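Local coordinates for protein cytochrome P450 (Novosphingobium aromaticivorans, PDB 3OFT) that belongs to the cytochrome P450 family and holds a haem whose iron carries a water in a buried pocket, with (2R,5R)-hexane-2,5-diol bound beside it, at residues L236-L248 and V377-L390. Residues are numbered along the deposited sequence; the frame is centred on the assembly and turned at random.
Sequences LDTVAAMIGMVAL and VTMKGGNVGACTAL. With HEM (protoporphyrin IX containing Fe), chain D; HX2 ((2R,5R)-hexane-2,5-diol), chain E.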
loop_
_atom_site.group_PDB
_atom_site.type_symbol
_atom_site.label_atom_id
_atom_site.label_comp_id
_atom_site.label_asym_id
_atom_site.label_seq_id
_atom_site.Cartn_x
_atom_site.Cartn_y
_atom_site.Cartn_z
ATOM N N LEU A 236 -6.502 -2.609 -0.224
ATOM C CA LEU A 236 -7.454 -1.554 -0.627
ATOM C C LEU A 236 -6.805 -0.186 -0.849
ATOM O O LEU A 236 -6.667 0.240 -1.999
ATOM C CB LEU A 236 -8.639 -1.434 0.323
ATOM C CG LEU A 236 -9.707 -2.544 0.279
ATOM C CD1 LEU A 236 -10.846 -2.187 1.228
ATOM C CD2 LEU A 236 -10.234 -2.880 -1.141
ATOM N N ASP A 237 -6.380 0.494 0.205
ATOM C CA ASP A 237 -5.841 1.857 0.020
ATOM C C ASP A 237 -4.516 1.849 -0.729
ATOM O O ASP A 237 -4.227 2.787 -1.459
ATOM C CB ASP A 237 -5.683 2.618 1.345
ATOM C CG ASP A 237 -4.833 1.883 2.384
ATOM O OD1 ASP A 237 -4.285 0.798 2.091
ATOM O OD2 ASP A 237 -4.734 2.380 3.549
ATOM N N THR A 238 -3.695 0.810 -0.532
ATOM C CA THR A 238 -2.365 0.764 -1.201
ATOM C C THR A 238 -2.526 0.671 -2.727
ATOM O O THR A 238 -1.851 1.391 -3.481
ATOM C CB THR A 238 -1.574 -0.474 -0.757
ATOM O OG1 THR A 238 -2.441 -1.614 -0.862
ATOM C CG2 THR A 238 -1.066 -0.320 0.697
ATOM N N VAL A 239 -3.436 -0.203 -3.171
ATOM C CA VAL A 239 -3.663 -0.408 -4.601
ATOM C C VAL A 239 -4.356 0.826 -5.194
ATOM O O VAL A 239 -3.957 1.301 -6.248
ATOM C CB VAL A 239 -4.411 -1.710 -4.910
ATOM C CG1 VAL A 239 -4.771 -1.819 -6.418
ATOM C CG2 VAL A 239 -3.498 -2.921 -4.530
ATOM N N ALA A 240 -5.317 1.393 -4.469
ATOM C CA ALA A 240 -5.929 2.606 -4.927
ATOM C C ALA A 240 -4.870 3.711 -5.139
ATOM O O ALA A 240 -4.913 4.446 -6.145
ATOM C CB ALA A 240 -7.029 3.050 -3.932
ATOM N N ALA A 241 -3.942 3.836 -4.195
ATOM C CA ALA A 241 -2.942 4.903 -4.245
ATOM C C ALA A 241 -2.009 4.702 -5.431
ATOM O O ALA A 241 -1.741 5.640 -6.178
ATOM C CB ALA A 241 -2.125 4.961 -2.959
ATOM N N MET A 242 -1.557 3.473 -5.615
ATOM C CA MET A 242 -0.603 3.171 -6.682
ATOM C C MET A 242 -1.251 3.370 -8.065
ATOM O O MET A 242 -0.619 3.944 -8.966
ATOM C CB MET A 242 -0.046 1.746 -6.540
ATOM C CG MET A 242 1.102 1.414 -7.587
ATOM S SD MET A 242 2.501 2.565 -7.626
ATOM C CE MET A 242 3.321 2.086 -6.071
ATOM N N ILE A 243 -2.488 2.891 -8.219
ATOM C CA ILE A 243 -3.193 3.017 -9.503
ATOM C C ILE A 243 -3.386 4.493 -9.820
ATOM O O ILE A 243 -3.195 4.909 -10.971
ATOM C CB ILE A 243 -4.557 2.227 -9.547
ATOM C CG1 ILE A 243 -4.339 0.699 -9.535
ATOM C CG2 ILE A 243 -5.468 2.621 -10.746
ATOM C CD1 ILE A 243 -3.403 0.160 -10.562
ATOM N N GLY A 244 -3.768 5.273 -8.803
ATOM C CA GLY A 244 -3.887 6.745 -8.994
ATOM C C GLY A 244 -2.575 7.397 -9.435
ATOM O O GLY A 244 -2.578 8.251 -10.343
ATOM N N MET A 245 -1.451 6.983 -8.829
ATOM C CA MET A 245 -0.158 7.574 -9.153
ATOM C C MET A 245 0.256 7.196 -10.589
ATOM O O MET A 245 0.842 8.010 -11.327
ATOM C CB MET A 245 0.911 7.059 -8.189
ATOM C CG MET A 245 0.883 7.694 -6.799
ATOM S SD MET A 245 0.798 9.496 -6.793
ATOM C CE MET A 245 1.880 10.022 -8.088
ATOM N N VAL A 246 -0.029 5.944 -10.948
ATOM C CA VAL A 246 0.229 5.460 -12.324
ATOM C C VAL A 246 -0.585 6.249 -13.356
ATOM O O VAL A 246 -0.055 6.674 -14.416
ATOM C CB VAL A 246 -0.020 3.959 -12.433
ATOM C CG1 VAL A 246 -0.002 3.565 -13.940
ATOM C CG2 VAL A 246 1.115 3.200 -11.644
ATOM N N ALA A 247 -1.858 6.458 -13.062
ATOM C CA ALA A 247 -2.700 7.268 -13.978
ATOM C C ALA A 247 -2.238 8.723 -14.058
ATOM O O ALA A 247 -2.275 9.313 -15.144
ATOM C CB ALA A 247 -4.198 7.216 -13.582
ATOM N N LEU A 248 -1.865 9.288 -12.912
ATOM C CA LEU A 248 -1.366 10.676 -12.832
ATOM C C LEU A 248 -0.097 10.797 -13.707
ATOM O O LEU A 248 0.002 11.708 -14.543
ATOM C CB LEU A 248 -1.050 11.065 -11.392
ATOM C CG LEU A 248 -0.342 12.422 -11.215
ATOM C CD1 LEU A 248 -1.163 13.573 -11.901
ATOM C CD2 LEU A 248 -0.170 12.690 -9.717
ATOM N N VAL A 377 -4.839 18.800 -9.332
ATOM C CA VAL A 377 -4.463 17.530 -8.737
ATOM C C VAL A 377 -4.113 17.808 -7.267
ATOM O O VAL A 377 -3.273 18.683 -6.986
ATOM C CB VAL A 377 -3.205 16.951 -9.427
ATOM C CG1 VAL A 377 -2.655 15.708 -8.637
ATOM C CG2 VAL A 377 -3.509 16.594 -10.893
ATOM N N THR A 378 -4.764 17.097 -6.342
ATOM C CA THR A 378 -4.452 17.257 -4.912
ATOM C C THR A 378 -4.082 15.889 -4.345
ATOM O O THR A 378 -4.508 14.863 -4.871
ATOM C CB THR A 378 -5.651 17.870 -4.097
ATOM O OG1 THR A 378 -6.844 17.115 -4.344
ATOM C CG2 THR A 378 -5.945 19.268 -4.571
ATOM N N MET A 379 -3.296 15.886 -3.273
ATOM C CA MET A 379 -2.805 14.659 -2.663
ATOM C C MET A 379 -3.007 14.757 -1.158
ATOM O O MET A 379 -3.261 15.849 -0.656
ATOM C CB MET A 379 -1.306 14.494 -2.964
ATOM C CG MET A 379 -0.996 14.383 -4.444
ATOM S SD MET A 379 0.651 13.747 -4.740
ATOM C CE MET A 379 0.916 14.001 -6.506
ATOM N N LYS A 380 -2.859 13.641 -0.443
ATOM C CA LYS A 380 -2.818 13.635 1.012
ATOM C C LYS A 380 -1.650 12.787 1.525
ATOM O O LYS A 380 -1.027 12.003 0.762
ATOM C CB LYS A 380 -4.143 13.115 1.592
ATOM C CG LYS A 380 -4.420 11.642 1.234
ATOM C CD LYS A 380 -5.581 11.117 2.037
ATOM C CE LYS A 380 -6.264 9.973 1.328
ATOM N NZ LYS A 380 -5.733 8.691 1.787
ATOM N N GLY A 381 -1.346 12.942 2.819
ATOM C CA GLY A 381 -0.236 12.216 3.445
ATOM C C GLY A 381 -0.790 11.094 4.298
ATOM O O GLY A 381 -1.677 10.387 3.860
ATOM N N GLY A 382 -0.304 10.922 5.521
ATOM C CA GLY A 382 -0.693 9.716 6.324
ATOM C C GLY A 382 0.159 8.497 5.976
ATOM O O GLY A 382 1.139 8.612 5.232
ATOM N N ASN A 383 -0.236 7.312 6.467
ATOM C CA ASN A 383 0.564 6.118 6.275
ATOM C C ASN A 383 0.545 5.628 4.838
ATOM O O ASN A 383 1.498 5.018 4.419
ATOM C CB ASN A 383 0.094 4.993 7.199
ATOM C CG ASN A 383 0.071 5.438 8.668
ATOM O OD1 ASN A 383 0.945 6.198 9.121
ATOM N ND2 ASN A 383 -0.984 5.030 9.392
ATOM N N VAL A 384 -0.527 5.901 4.092
ATOM C CA VAL A 384 -0.558 5.545 2.656
ATOM C C VAL A 384 -0.945 6.816 1.901
ATOM O O VAL A 384 -2.130 7.154 1.811
ATOM C CB VAL A 384 -1.595 4.430 2.354
ATOM C CG1 VAL A 384 -1.617 4.107 0.839
ATOM C CG2 VAL A 384 -1.305 3.158 3.167
ATOM N N GLY A 385 0.056 7.541 1.414
ATOM C CA GLY A 385 -0.144 8.775 0.660
ATOM C C GLY A 385 -0.820 8.499 -0.665
ATOM O O GLY A 385 -0.682 7.409 -1.235
ATOM N N ALA A 386 -1.602 9.460 -1.142
ATOM C CA ALA A 386 -2.425 9.227 -2.321
ATOM C C ALA A 386 -2.918 10.529 -2.944
ATOM O O ALA A 386 -2.997 11.568 -2.259
ATOM C CB ALA A 386 -3.637 8.277 -1.985
ATOM N N CYS A 387 -3.209 10.475 -4.247
ATOM C CA CYS A 387 -4.060 11.489 -4.865
ATOM C C CYS A 387 -5.436 11.522 -4.197
ATOM O O CYS A 387 -6.021 10.475 -3.961
ATOM C CB CYS A 387 -4.223 11.185 -6.361
ATOM S SG CYS A 387 -2.758 11.464 -7.233
ATOM N N THR A 388 -5.954 12.714 -3.904
ATOM C CA THR A 388 -7.347 12.849 -3.460
ATOM C C THR A 388 -8.229 13.368 -4.595
ATOM O O THR A 388 -9.447 13.179 -4.557
ATOM C CB THR A 388 -7.444 13.783 -2.244
ATOM O OG1 THR A 388 -6.773 15.017 -2.534
ATOM C CG2 THR A 388 -6.769 13.125 -1.038
ATOM N N ALA A 389 -7.647 14.063 -5.572
ATOM C CA ALA A 389 -8.387 14.328 -6.827
ATOM C C ALA A 389 -7.459 14.257 -8.025
ATOM O O ALA A 389 -6.303 14.744 -8.003
ATOM C CB ALA A 389 -9.161 15.676 -6.811
ATOM N N LEU A 390 -7.976 13.613 -9.056
ATOM C CA LEU A 390 -7.282 13.467 -10.301
ATOM C C LEU A 390 -8.243 13.608 -11.477
ATOM O O LEU A 390 -8.764 12.633 -11.979
ATOM C CB LEU A 390 -6.544 12.104 -10.314
ATOM C CG LEU A 390 -5.732 11.714 -11.537
ATOM C CD1 LEU A 390 -4.742 12.840 -11.937
ATOM C CD2 LEU A 390 -5.007 10.378 -11.254
HETATM C CHA HEM D . 2.793 -5.830 3.824
HETATM C CHB HEM D . 2.864 -2.260 0.513
HETATM C CHC HEM D . -0.618 -4.517 -1.954
HETATM C CHD HEM D . -1.384 -7.416 1.803
HETATM C C1A HEM D . 3.147 -4.712 3.090
HETATM C C2A HEM D . 4.259 -3.847 3.403
HETATM C C3A HEM D . 4.306 -2.862 2.513
HETATM C C4A HEM D . 3.178 -3.043 1.597
HETATM C CMA HEM D . 5.334 -1.703 2.537
HETATM C CAA HEM D . 5.275 -4.063 4.562
HETATM C CBA HEM D . 4.656 -3.516 5.829
HETATM C CGA HEM D . 5.612 -3.577 7.011
HETATM O O1A HEM D . 5.160 -3.270 8.158
HETATM O O2A HEM D . 6.830 -3.920 6.879
HETATM C C1B HEM D . 1.931 -2.556 -0.471
HETATM C C2B HEM D . 1.723 -1.818 -1.691
HETATM C C3B HEM D . 0.752 -2.465 -2.365
HETATM C C4B HEM D . 0.338 -3.611 -1.580
HETATM C CMB HEM D . 2.508 -0.552 -2.081
HETATM C CAB HEM D . 0.067 -2.163 -3.701
HETATM C CBB HEM D . 0.338 -1.073 -4.442
HETATM C C1C HEM D . -1.167 -5.513 -1.201
HETATM C C2C HEM D . -2.209 -6.447 -1.605
HETATM C C3C HEM D . -2.431 -7.236 -0.516
HETATM C C4C HEM D . -1.488 -6.888 0.522
HETATM C CMC HEM D . -2.922 -6.447 -2.995
HETATM C CAC HEM D . -3.392 -8.433 -0.316
HETATM C CBC HEM D . -4.565 -8.521 -0.936
HETATM C C1D HEM D . -0.338 -7.288 2.656
HETATM C C2D HEM D . -0.187 -8.062 3.880
HETATM C C3D HEM D . 1.129 -7.593 4.471
HETATM C C4D HEM D . 1.638 -6.564 3.607
HETATM C CMD HEM D . -1.142 -9.183 4.425
HETATM C CAD HEM D . 1.740 -8.149 5.790
HETATM C CBD HEM D . 2.865 -9.107 5.361
HETATM C CGD HEM D . 3.588 -9.504 6.653
HETATM O O1D HEM D . 3.449 -8.843 7.703
HETATM O O2D HEM D . 4.368 -10.462 6.647
HETATM N NA HEM D . 2.513 -4.200 1.956
HETATM N NB HEM D . 1.100 -3.657 -0.478
HETATM N NC HEM D . -0.728 -5.844 0.071
HETATM N ND HEM D . 0.733 -6.409 2.544
HETATM FE FE HEM D . 0.951 -5.075 0.987
HETATM C C1 HX2 E . -0.423 0.829 8.845
HETATM O O1 HX2 E . 1.448 2.306 8.291
HETATM C C2 HX2 E . 0.393 1.496 7.728
HETATM O O2 HX2 E . -0.781 -1.866 4.303
HETATM C C3 HX2 E . 0.919 0.515 6.676
HETATM C C4 HX2 E . -0.194 -0.345 6.053
HETATM C C5 HX2 E . 0.245 -0.979 4.726
HETATM C C6 HX2 E . 1.548 -1.782 4.917
HETATM O O HOH W 1 -3.103 8.089 -5.842
HETATM O O HOH W 2 -0.569 -3.688 2.205
#
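L248 reaches from helix 221-252 into a pocket of apolar side chains on segment 377-390, which carries the hairpin of strands 378-380 and 386-394. CG stands anti to the backbone N (chi1 172°), which carries the branch out to the hairpin, where its methyls take different partners: CD1 meets L390 CD1 at 3.7 Å and V377 CG2 tip to tip, while CD2 touches M379 CE at 3.6 Å and C387 SG. M379, extended beyond CG, crosses L248 at about a right angle. M245 instead bends at chi2 and chi3, bringing its SD to 4.1 Å from C387 SG. L390 CD2 lies 3.4 Å from the carbonyl O of G244 and also touches A247 CB. About one turn earlier, A241 CB sits 3.8 Å from A386 CB and against G385 O, which accepts a hydrogen bond from T280 OG1. No direct hydrogen bond joins the segments; a water bridges them, donating to A241 O and accepting from C387 N. Nearer the haem, V384 splays its methyls over the helix, CG1 to A241 CB and CG2 to D237 OD2 at 3.5 Å. T238 OG1 is hydrogen-bonded to G234 O. This is the distal side of the P450 haem pocket, where the long distal helix packs against a C-terminal beta hairpin whose turn borders the ligand.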